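Local coordinates for protein salivary cystatin-L (Ixodes scapularis, PDB 4ZM8) that inhibits host cysteine proteinases such as cathepsin L and cathepsin S, suppressing the host's immune response so that the tick can feed, at the interface of chains A and B. Coordinates in Å, arbitrary orientation; residue numbers count along the deposited sequence, not the author numbering. Chains: chain A/B, Putative secreted cystatin.

The interface of chains A and B. Residues chain A 57-61, 95; chain B 7, 48-51.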
ATOM      1  N   THR A  57      -7.345   1.368   9.462  1.00 32.76           N
ATOM      2  CA  THR A  57      -6.463   2.023  10.409  1.00 31.87           C
ATOM      3  C   THR A  57      -5.087   1.405  10.296  1.00 29.48           C
ATOM      4  O   THR A  57      -4.958   0.188  10.250  1.00 31.13           O
ATOM      5  CB  THR A  57      -6.978   1.874  11.852  1.00 37.55           C
ATOM      6  OG1 THR A  57      -8.299   2.430  11.951  1.00 38.78           O
ATOM      7  CG2 THR A  57      -6.032   2.544  12.855  1.00 30.49           C
ATOM      8  N   ASN A  58      -4.058   2.235  10.227  1.00 30.91           N
ATOM      9  CA  ASN A  58      -2.698   1.726  10.273  1.00 30.94           C
ATOM     10  C   ASN A  58      -2.187   1.715  11.711  1.00 34.62           C
ATOM     11  O   ASN A  58      -2.264   2.720  12.404  1.00 34.16           O
ATOM     12  CB  ASN A  58      -1.779   2.561   9.389  1.00 31.70           C
ATOM     13  CG  ASN A  58      -1.562   1.937   8.037  1.00 29.96           C
ATOM     14  OD1 ASN A  58      -1.779   0.749   7.861  1.00 37.45           O
ATOM     15  ND2 ASN A  58      -1.113   2.724   7.084  1.00 27.32           N
ATOM     16  N   TYR A  59      -1.694   0.573  12.170  1.00 33.87           N
ATOM     17  CA  TYR A  59      -1.088   0.492  13.491  1.00 33.84           C
ATOM     18  C   TYR A  59       0.420   0.308  13.371  1.00 33.52           C
ATOM     19  O   TYR A  59       0.886  -0.761  12.997  1.00 34.88           O
ATOM     20  CB  TYR A  59      -1.684  -0.660  14.299  1.00 33.05           C
ATOM     21  CG  TYR A  59      -3.179  -0.570  14.494  1.00 38.03           C
ATOM     22  CD1 TYR A  59      -4.058  -0.936  13.478  1.00 32.23           C
ATOM     23  CD2 TYR A  59      -3.714  -0.116  15.688  1.00 37.76           C
ATOM     24  CE1 TYR A  59      -5.420  -0.858  13.656  1.00 31.50           C
ATOM     25  CE2 TYR A  59      -5.087  -0.035  15.871  1.00 36.72           C
ATOM     26  CZ  TYR A  59      -5.930  -0.405  14.852  1.00 32.46           C
ATOM     27  OH  TYR A  59      -7.288  -0.317  15.034  1.00 33.09           O
ATOM     28  N   ARG A  60       1.191   1.340  13.680  1.00 30.59           N
ATOM     29  CA  ARG A  60       2.629   1.153  13.730  1.00 36.11           C
ATOM     30  C   ARG A  60       3.026   0.667  15.123  1.00 39.44           C
ATOM     31  O   ARG A  60       2.680   1.288  16.130  1.00 39.38           O
ATOM     32  CB  ARG A  60       3.365   2.435  13.374  1.00 37.06           C
ATOM     33  CG  ARG A  60       4.832   2.221  13.094  1.00 36.39           C
ATOM     34  CD  ARG A  60       5.365   3.325  12.203  1.00 45.40           C
ATOM     35  NE  ARG A  60       5.196   4.645  12.805  1.00 47.57           N
ATOM     36  CZ  ARG A  60       5.249   5.793  12.131  1.00 47.07           C
ATOM     37  NH1 ARG A  60       5.451   5.798  10.820  1.00 41.18           N
ATOM     38  NH2 ARG A  60       5.081   6.938  12.772  1.00 50.11           N
ATOM     39  N   LEU A  61       3.745  -0.450  15.180  1.00 33.80           N
ATOM     40  CA  LEU A  61       4.097  -1.046  16.459  1.00 29.01           C
ATOM     41  C   LEU A  61       5.595  -1.059  16.725  1.00 30.01           C
ATOM     42  O   LEU A  61       6.398  -1.474  15.882  1.00 31.54           O
ATOM     43  CB  LEU A  61       3.551  -2.470  16.538  1.00 27.42           C
ATOM     44  CG  LEU A  61       2.045  -2.525  16.275  1.00 32.84           C
ATOM     45  CD1 LEU A  61       1.496  -3.916  16.494  1.00 28.90           C
ATOM     46  CD2 LEU A  61       1.312  -1.518  17.132  1.00 29.90           C
ATOM     47  N   VAL A  95       4.114  -2.212  10.670  1.00 31.83           N
ATOM     48  CA  VAL A  95       2.799  -1.615  10.529  1.00 30.73           C
ATOM     49  C   VAL A  95       1.784  -2.703  10.254  1.00 32.75           C
ATOM     50  O   VAL A  95       2.055  -3.642   9.516  1.00 34.72           O
ATOM     51  CB  VAL A  95       2.729  -0.583   9.399  1.00 33.63           C
ATOM     52  CG1 VAL A  95       1.442   0.226   9.536  1.00 34.23           C
ATOM     53  CG2 VAL A  95       3.951   0.318   9.403  1.00 30.61           C
TER
ATOM     54  N   TYR B   7       0.678   9.661  11.809  1.00 57.78           N
ATOM     55  CA  TYR B   7       0.389   8.831  12.975  1.00 55.53           C
ATOM     56  C   TYR B   7       0.154   9.672  14.232  1.00 55.74           C
ATOM     57  O   TYR B   7       0.516  10.843  14.283  1.00 64.88           O
ATOM     58  CB  TYR B   7       1.523   7.824  13.212  1.00 54.17           C
ATOM     59  CG  TYR B   7       1.557   6.659  12.233  1.00 51.14           C
ATOM     60  CD1 TYR B   7       0.795   5.524  12.455  1.00 50.55           C
ATOM     61  CD2 TYR B   7       2.342   6.697  11.091  1.00 50.27           C
ATOM     62  CE1 TYR B   7       0.816   4.461  11.575  1.00 49.57           C
ATOM     63  CE2 TYR B   7       2.373   5.633  10.213  1.00 49.55           C
ATOM     64  CZ  TYR B   7       1.603   4.519  10.461  1.00 48.84           C
ATOM     65  OH  TYR B   7       1.615   3.449   9.595  1.00 47.85           O
ATOM     66  N   LYS B  48       5.790   0.996  21.745  1.00 37.02           N
ATOM     67  CA  LYS B  48       5.041   2.153  21.271  1.00 32.23           C
ATOM     68  C   LYS B  48       3.951   1.752  20.280  1.00 39.20           C
ATOM     69  O   LYS B  48       4.131   0.828  19.464  1.00 39.79           O
ATOM     70  CB  LYS B  48       5.986   3.164  20.629  1.00 31.35           C
ATOM     71  CG  LYS B  48       5.357   4.520  20.341  1.00 33.96           C
ATOM     72  CD  LYS B  48       6.426   5.542  20.023  1.00 38.75           C
ATOM     73  CE  LYS B  48       7.346   5.047  18.911  1.00 45.36           C
ATOM     74  NZ  LYS B  48       8.266   6.094  18.372  1.00 49.16           N
ATOM     75  N   VAL B  49       2.818   2.445  20.364  1.00 43.63           N
ATOM     76  CA  VAL B  49       1.723   2.266  19.419  1.00 40.25           C
ATOM     77  C   VAL B  49       1.338   3.579  18.763  1.00 45.92           C
ATOM     78  O   VAL B  49       1.205   4.597  19.437  1.00 49.03           O
ATOM     79  CB  VAL B  49       0.489   1.687  20.095  1.00 39.20           C
ATOM     80  CG1 VAL B  49      -0.661   1.607  19.104  1.00 41.95           C
ATOM     81  CG2 VAL B  49       0.811   0.317  20.650  1.00 47.94           C
ATOM     82  N   GLU B  50       1.171   3.559  17.445  1.00 43.64           N
ATOM     83  CA  GLU B  50       0.662   4.719  16.720  1.00 45.21           C
ATOM     84  C   GLU B  50      -0.431   4.294  15.736  1.00 46.81           C
ATOM     85  O   GLU B  50      -0.279   3.303  15.021  1.00 43.03           O
ATOM     86  CB  GLU B  50       1.799   5.430  15.982  1.00 41.61           C
ATOM     87  CG  GLU B  50       2.989   5.750  16.854  1.00 42.53           C
ATOM     88  CD  GLU B  50       4.247   5.991  16.057  1.00 47.82           C
ATOM     89  OE1 GLU B  50       4.948   5.005  15.749  1.00 47.54           O
ATOM     90  OE2 GLU B  50       4.531   7.163  15.725  1.00 53.49           O
ATOM     91  N   THR B  51      -1.536   5.031  15.703  1.00 49.03           N
ATOM     92  CA  THR B  51      -2.550   4.775  14.698  1.00 40.12           C
ATOM     93  C   THR B  51      -2.624   5.910  13.703  1.00 43.46           C
ATOM     94  O   THR B  51      -2.244   7.039  13.996  1.00 45.88           O
ATOM     95  CB  THR B  51      -3.944   4.571  15.294  1.00 45.00           C
ATOM     96  OG1 THR B  51      -4.486   5.832  15.699  1.00 48.74           O
ATOM     97  CG2 THR B  51      -3.890   3.616  16.466  1.00 48.15           C
TER
HETATM   98  O   HOH W   1       4.899   2.514  17.054  1.00 30.96           O
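Strand 45-68 of chain A pairs antiparallel with strand 45-68 of chain B, and the loop at B:Tyr7 lies over one face of the pair and reaches strand 90-99 of chain A. A:Arg60 sits opposite B:Glu50. The backbone N of A:Arg60 donates to O of B:Glu50 at 2.8 Å, and N of B:Glu50 donates back to O of A:Arg60 at 3.0 Å. The same two residues also join through their side chains. A:Arg60 presents its guanidinium side-on: NE bonds OE1 of B:Glu50 at 3.0 Å and NH2 bonds OE2 at 3.0 Å. Both bonds are nearly straight and lie in the guanidinium plane. The carboxylate is tilted 49° from that plane, so its oxygens are met from above their own plane. CG of A:Arg60 is anti to the backbone N (chi1 -166°), and a bend at chi3 completes the turn of the side chain towards B:Glu50. Water 1 bonds OE1 of B:Glu50 at 2.8 Å and O of A:Arg60 at 2.7 Å, tying the salt bridge to the strand pairing.

B:Tyr7 lies over one face of the guanidinium, with the CD2 edge of its ring foremost. The two planes are 36° apart, an inclined packing. The phenol OH reaches past A:Arg60 towards CB of A:Asn58, 3.5 Å away, and CG1 of A:Val95. On the other side of the paired strands, CG2 of B:Thr51 packs alongside the ring of A:Tyr59, 3.8 Å from CD2. CD2 of A:Leu61 lies beside both methyls of B:Val49.

The patch recurs with the chains exchanged. It helps hold together a two-fold, domain-swapped homodimer, which forms in vitro but probably not in vivo. The cystatin QxVxG segment lies between residues 51 and 57 of each chain. In the monomeric fold it forms a hairpin loop that enters the protease cleft. Here it is drawn into the long strand, which probably explains why the dimer is predicted to be inactive.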